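Local coordinates for protein pyridoxal 5'-phosphate synthase subunit PdxT (Thermus thermophilus, PDB 2YWD) that probably hydrolyses glutamine to glutamate and ammonia, the ammonia being passed to the partner subunit PdxS for making pyridoxal 5'-phosphate, at residues G6-Q11 with L43-G48; V134-P139 with S170-L175. All coordinates share one frame; numbering follows the deposited sequence.

From the N terminus, strand 5-8 leads through helix 14-22 and strand 29-31 to strand 42-45, and contact 1 (6-11 with 43-48) closes that excursion by laying the third strand of the chain beside the first. Contact 2 (134-139 with 170-175) opens only later; the two loops follow in series, neither nesting nor crossing. Contact 2 returns the chain, after the run of strands from 140 to 169, from the end of strand 166-169 to strand 129-136, tying hairpin 118-136 to the loop that leaves strand 166-169 of the central sheet. The centres of the two contacts lie about 14 Å apart, and the contacts meet where G47 CA packs against H172 CE1, at the predicted glutaminase site.

Contact 1: G6-Q11 with L43-G48; sequences GVLALQ and LIVPGG
L8 and V45 lie side by side and point the same way; L8 CG is anti to its backbone N (chi1 -169°), which sets CD2 4.1 Å from V45 CG1. L8 CB lies 4.0 Å from P46 CD, which also comes within 3.3 Å of L8 O. V7 and I44 share one face of the sheet, V7 CG2 standing 4.3 Å from I44 CB; V7 CG1 extends this patch to P46 CD. Beneath the side chains two parallel-strand bonds set the register: I44 N to G6 O at 2.9 Å, and L8 N to I44 O at 2.8 Å. At the polar end Q11, its chain bent at chi2 (-75°), brings OE1 to 3.8 Å from G48 CA and accepts a hydrogen bond from E49 N. A CB at G48 would probably run into this oxygen, and the backbone angles of G48 by themselves call for glycine. G48 and E49 are predicted to bind glutamine, so the Q11 OE1 bond to E49 N probably helps hold the backbone of that predicted binding loop. Strand 29-31 flanks strand 5-8 and strand 76-80 flanks 42-45; helix 14-22 packs on V7, I44 and P46, and helix 50-59 on L8 and Q11.

Contact 2: V134-P139 with S170-L175; sequences VFIRAP and SFHPEL
The ring of F135 carries F171 CB over the centre of one face, a CH-pi contact of 3.8 Å from CB to the ring centroid. S170 OG lies at its edge near CE1, and A138 CB is also at the edge, in plane. F171 CG sits between its own backbone N and carbonyl carbon (chi1 58°), which carries the F171 ring away from the strand, so that CB rather than the ring covers F135; the two rings meet obliquely, planes at 55°. F135 also stacks on F119 of the paired strand 118-125. An alanine in place of F135 would probably leave F171 CB and F119 without their aromatic partner and open a gap beside S170. The H172 ring has V134 O near its plane, 3.5 Å from CD2, and the carboxylate of E174 at another edge. V134 O also accepts the backbone bond from H172 N at 2.8 Å. At the exposed L175, V134 and I136 both cross its side chain at about a right angle, I136 CD1 touching L175 CD1 at 3.7 Å. Waters fill out the seam: one accepts from I136 N and donates to S170 O, another donates to I136 O and lies 2.8 Å from H172 NE2, and a third joins P139 O to S170 OG. H172 ND1 donates to E174 OE2 at 2.7 Å, on the syn side of the carboxylate and close to the imidazole plane. This bond helps fix the ring's rotation, with NE2 turned toward I136. With C81 touching H172, the arrangement is consistent with the Cys-His-Glu triad of class I glutamine amidotransferases, with I136 against the histidine and R137 next along the chain, both predicted to bind glutamine.

Contact 1: G6-Q11 with L43-G48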
loop_
_atom_site.group_PDB
_atom_site.type_symbol
_atom_site.label_atom_id
_atom_site.label_comp_id
_atom_site.label_asym_id
_atom_site.label_seq_id
_atom_site.Cartn_x
_atom_site.Cartn_y
_atom_site.Cartn_z
ATOM N N GLY A 6 3.881 9.925 6.519
ATOM C CA GLY A 6 2.466 10.232 6.510
ATOM C C GLY A 6 1.610 9.051 6.101
ATOM O O GLY A 6 2.108 8.057 5.566
ATOM N N VAL A 7 0.317 9.159 6.380
ATOM C CA VAL A 7 -0.655 8.133 6.012
ATOM C C VAL A 7 -1.787 8.902 5.342
ATOM O O VAL A 7 -2.308 9.854 5.918
ATOM C CB VAL A 7 -1.213 7.393 7.248
ATOM C CG1 VAL A 7 -2.184 6.300 6.804
ATOM C CG2 VAL A 7 -0.071 6.784 8.055
ATOM N N LEU A 8 -2.145 8.516 4.119
ATOM C CA LEU A 8 -3.221 9.199 3.400
ATOM C C LEU A 8 -4.487 9.022 4.225
ATOM O O LEU A 8 -4.874 7.896 4.540
ATOM C CB LEU A 8 -3.402 8.595 2.008
ATOM C CG LEU A 8 -4.302 9.373 1.045
ATOM C CD1 LEU A 8 -3.735 10.772 0.809
ATOM C CD2 LEU A 8 -4.395 8.617 -0.267
ATOM N N ALA A 9 -5.123 10.134 4.585
ATOM C CA ALA A 9 -6.322 10.082 5.421
ATOM C C ALA A 9 -7.561 10.708 4.789
ATOM O O ALA A 9 -8.274 11.475 5.435
ATOM C CB ALA A 9 -6.035 10.748 6.762
ATOM N N LEU A 10 -7.821 10.374 3.533
ATOM C CA LEU A 10 -8.985 10.898 2.839
ATOM C C LEU A 10 -10.214 10.050 3.153
ATOM O O LEU A 10 -11.338 10.556 3.204
ATOM C CB LEU A 10 -8.734 10.904 1.331
ATOM C CG LEU A 10 -7.588 11.803 0.861
ATOM C CD1 LEU A 10 -7.423 11.669 -0.641
ATOM C CD2 LEU A 10 -7.876 13.250 1.245
ATOM N N GLN A 11 -9.981 8.758 3.368
ATOM C CA GLN A 11 -11.042 7.799 3.668
ATOM C C GLN A 11 -10.394 6.503 4.116
ATOM O O GLN A 11 -9.236 6.236 3.798
ATOM C CB GLN A 11 -11.870 7.523 2.405
ATOM C CG GLN A 11 -13.067 6.569 2.559
ATOM C CD GLN A 11 -12.692 5.088 2.683
ATOM O OE1 GLN A 11 -11.798 4.593 1.991
ATOM N NE2 GLN A 11 -13.401 4.371 3.552
ATOM N N LEU A 43 4.988 7.744 2.416
ATOM C CA LEU A 43 3.542 7.886 2.486
ATOM C C LEU A 43 2.880 6.515 2.408
ATOM O O LEU A 43 3.175 5.728 1.513
ATOM C CB LEU A 43 3.027 8.751 1.331
ATOM C CG LEU A 43 1.503 8.869 1.228
ATOM C CD1 LEU A 43 0.970 9.670 2.408
ATOM C CD2 LEU A 43 1.125 9.554 -0.085
ATOM N N ILE A 44 1.997 6.232 3.357
ATOM C CA ILE A 44 1.278 4.966 3.359
ATOM C C ILE A 44 -0.149 5.226 2.899
ATOM O O ILE A 44 -0.795 6.153 3.379
ATOM C CB ILE A 44 1.210 4.344 4.766
ATOM C CG1 ILE A 44 2.617 3.974 5.245
ATOM C CG2 ILE A 44 0.299 3.112 4.746
ATOM C CD1 ILE A 44 2.652 3.399 6.650
ATOM N N VAL A 45 -0.620 4.425 1.950
ATOM C CA VAL A 45 -1.986 4.534 1.456
ATOM C C VAL A 45 -2.636 3.310 2.095
ATOM O O VAL A 45 -2.331 2.171 1.735
ATOM C CB VAL A 45 -2.030 4.466 -0.085
ATOM C CG1 VAL A 45 -3.460 4.638 -0.576
ATOM C CG2 VAL A 45 -1.144 5.565 -0.669
ATOM N N PRO A 46 -3.542 3.535 3.061
ATOM C CA PRO A 46 -4.263 2.510 3.825
ATOM C C PRO A 46 -5.305 1.652 3.140
ATOM O O PRO A 46 -5.647 1.852 1.978
ATOM C CB PRO A 46 -4.887 3.322 4.946
ATOM C CG PRO A 46 -5.340 4.541 4.202
ATOM C CD PRO A 46 -4.124 4.868 3.328
ATOM N N GLY A 47 -5.805 0.684 3.899
ATOM C CA GLY A 47 -6.858 -0.172 3.395
ATOM C C GLY A 47 -8.095 0.702 3.459
ATOM O O GLY A 47 -8.101 1.729 4.148
ATOM N N GLY A 48 -9.141 0.312 2.743
ATOM C CA GLY A 48 -10.354 1.106 2.745
ATOM C C GLY A 48 -11.152 0.869 1.481
ATOM O O GLY A 48 -11.147 -0.231 0.936
#

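Contact 2: V134-P139 with S170-L175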
loop_
_atom_site.group_PDB
_atom_site.type_symbol
_atom_site.label_atom_id
_atom_site.label_comp_id
_atom_site.label_asym_id
_atom_site.label_seq_id
_atom_site.Cartn_x
_atom_site.Cartn_y
_atom_site.Cartn_z
ATOM N N VAL A 134 -2.971 -10.804 7.362
ATOM C CA VAL A 134 -4.404 -10.655 7.585
ATOM C C VAL A 134 -5.053 -10.186 6.287
ATOM O O VAL A 134 -4.766 -9.092 5.797
ATOM C CB VAL A 134 -4.685 -9.631 8.710
ATOM C CG1 VAL A 134 -6.193 -9.427 8.872
ATOM C CG2 VAL A 134 -4.078 -10.129 10.029
ATOM N N PHE A 135 -5.922 -11.031 5.735
ATOM C CA PHE A 135 -6.611 -10.753 4.476
ATOM C C PHE A 135 -8.116 -10.502 4.667
ATOM O O PHE A 135 -8.809 -11.286 5.316
ATOM C CB PHE A 135 -6.424 -11.935 3.514
ATOM C CG PHE A 135 -4.988 -12.209 3.137
ATOM C CD1 PHE A 135 -4.486 -11.792 1.905
ATOM C CD2 PHE A 135 -4.148 -12.915 3.999
ATOM C CE1 PHE A 135 -3.168 -12.078 1.533
ATOM C CE2 PHE A 135 -2.828 -13.205 3.639
ATOM C CZ PHE A 135 -2.338 -12.786 2.400
ATOM N N ILE A 136 -8.611 -9.409 4.092
ATOM C CA ILE A 136 -10.032 -9.055 4.175
ATOM C C ILE A 136 -10.501 -8.573 2.799
ATOM O O ILE A 136 -10.097 -7.504 2.345
ATOM C CB ILE A 136 -10.255 -7.939 5.224
ATOM C CG1 ILE A 136 -9.830 -8.447 6.609
ATOM C CG2 ILE A 136 -11.715 -7.511 5.236
ATOM C CD1 ILE A 136 -9.881 -7.394 7.705
ATOM N N ARG A 137 -11.350 -9.360 2.137
ATOM C CA ARG A 137 -11.834 -9.019 0.794
ATOM C C ARG A 137 -10.611 -8.679 -0.056
ATOM O O ARG A 137 -10.651 -7.807 -0.921
ATOM C CB ARG A 137 -12.778 -7.812 0.848
ATOM C CG ARG A 137 -14.098 -8.070 1.564
ATOM C CD ARG A 137 -15.064 -6.910 1.358
ATOM N NE ARG A 137 -14.489 -5.649 1.815
ATOM C CZ ARG A 137 -14.440 -5.263 3.086
ATOM N NH1 ARG A 137 -14.945 -6.036 4.040
ATOM N NH2 ARG A 137 -13.869 -4.110 3.405
ATOM N N ALA A 138 -9.526 -9.400 0.196
ATOM C CA ALA A 138 -8.253 -9.156 -0.467
ATOM C C ALA A 138 -8.219 -9.133 -1.992
ATOM O O ALA A 138 -8.847 -9.955 -2.659
ATOM C CB ALA A 138 -7.223 -10.154 0.047
ATOM N N PRO A 139 -7.480 -8.168 -2.561
ATOM C CA PRO A 139 -7.363 -8.069 -4.014
ATOM C C PRO A 139 -6.307 -9.092 -4.432
ATOM O O PRO A 139 -5.564 -9.608 -3.591
ATOM C CB PRO A 139 -6.889 -6.635 -4.223
ATOM C CG PRO A 139 -6.006 -6.416 -3.030
ATOM C CD PRO A 139 -6.841 -7.012 -1.905
ATOM N N SER A 170 -1.435 -7.156 -0.379
ATOM C CA SER A 170 -2.866 -7.400 -0.495
ATOM C C SER A 170 -3.424 -7.677 0.901
ATOM O O SER A 170 -4.643 -7.764 1.086
ATOM C CB SER A 170 -3.142 -8.581 -1.430
ATOM O OG SER A 170 -2.353 -9.702 -1.087
ATOM N N PHE A 171 -2.520 -7.800 1.876
ATOM C CA PHE A 171 -2.891 -8.049 3.269
ATOM C C PHE A 171 -2.664 -6.812 4.146
ATOM O O PHE A 171 -2.071 -5.828 3.705
ATOM C CB PHE A 171 -2.111 -9.246 3.826
ATOM C CG PHE A 171 -0.619 -9.090 3.757
ATOM C CD1 PHE A 171 0.085 -8.520 4.811
ATOM C CD2 PHE A 171 0.085 -9.522 2.634
ATOM C CE1 PHE A 171 1.469 -8.381 4.753
ATOM C CE2 PHE A 171 1.471 -9.391 2.563
ATOM C CZ PHE A 171 2.165 -8.819 3.626
ATOM N N HIS A 172 -3.130 -6.879 5.391
ATOM C CA HIS A 172 -3.043 -5.760 6.326
ATOM C C HIS A 172 -2.019 -5.918 7.446
ATOM O O HIS A 172 -2.338 -6.436 8.519
ATOM C CB HIS A 172 -4.414 -5.531 6.967
ATOM C CG HIS A 172 -5.494 -5.183 5.993
ATOM N ND1 HIS A 172 -5.796 -3.883 5.651
ATOM C CD2 HIS A 172 -6.351 -5.965 5.295
ATOM C CE1 HIS A 172 -6.796 -3.879 4.786
ATOM N NE2 HIS A 172 -7.152 -5.130 4.554
ATOM N N PRO A 173 -0.780 -5.460 7.225
ATOM C CA PRO A 173 0.216 -5.598 8.291
ATOM C C PRO A 173 -0.163 -4.766 9.513
ATOM O O PRO A 173 0.227 -5.086 10.638
ATOM C CB PRO A 173 1.500 -5.101 7.631
ATOM C CG PRO A 173 0.996 -4.077 6.652
ATOM C CD PRO A 173 -0.210 -4.775 6.052
ATOM N N GLU A 174 -0.935 -3.705 9.286
ATOM C CA GLU A 174 -1.362 -2.819 10.366
ATOM C C GLU A 174 -2.431 -3.466 11.243
ATOM O O GLU A 174 -2.814 -2.910 12.275
ATOM C CB GLU A 174 -1.893 -1.490 9.808
ATOM C CG GLU A 174 -3.311 -1.553 9.237
ATOM C CD GLU A 174 -3.392 -2.175 7.854
ATOM O OE1 GLU A 174 -2.382 -2.737 7.374
ATOM O OE2 GLU A 174 -4.482 -2.099 7.241
ATOM N N LEU A 175 -2.924 -4.631 10.833
ATOM C CA LEU A 175 -3.933 -5.324 11.626
ATOM C C LEU A 175 -3.292 -6.358 12.539
ATOM O O LEU A 175 -3.964 -7.252 13.066
ATOM C CB LEU A 175 -4.991 -5.969 10.727
ATOM C CG LEU A 175 -5.929 -4.943 10.077
ATOM C CD1 LEU A 175 -7.038 -5.657 9.320
ATOM C CD2 LEU A 175 -6.526 -4.039 11.160
HETATM O O HOH W 1 -1.109 -8.798 8.047
HETATM O O HOH W 2 -6.908 -7.612 2.531
HETATM O O HOH W 3 -9.823 -5.044 3.719
HETATM O O HOH W 4 -3.421 -11.416 -2.896
#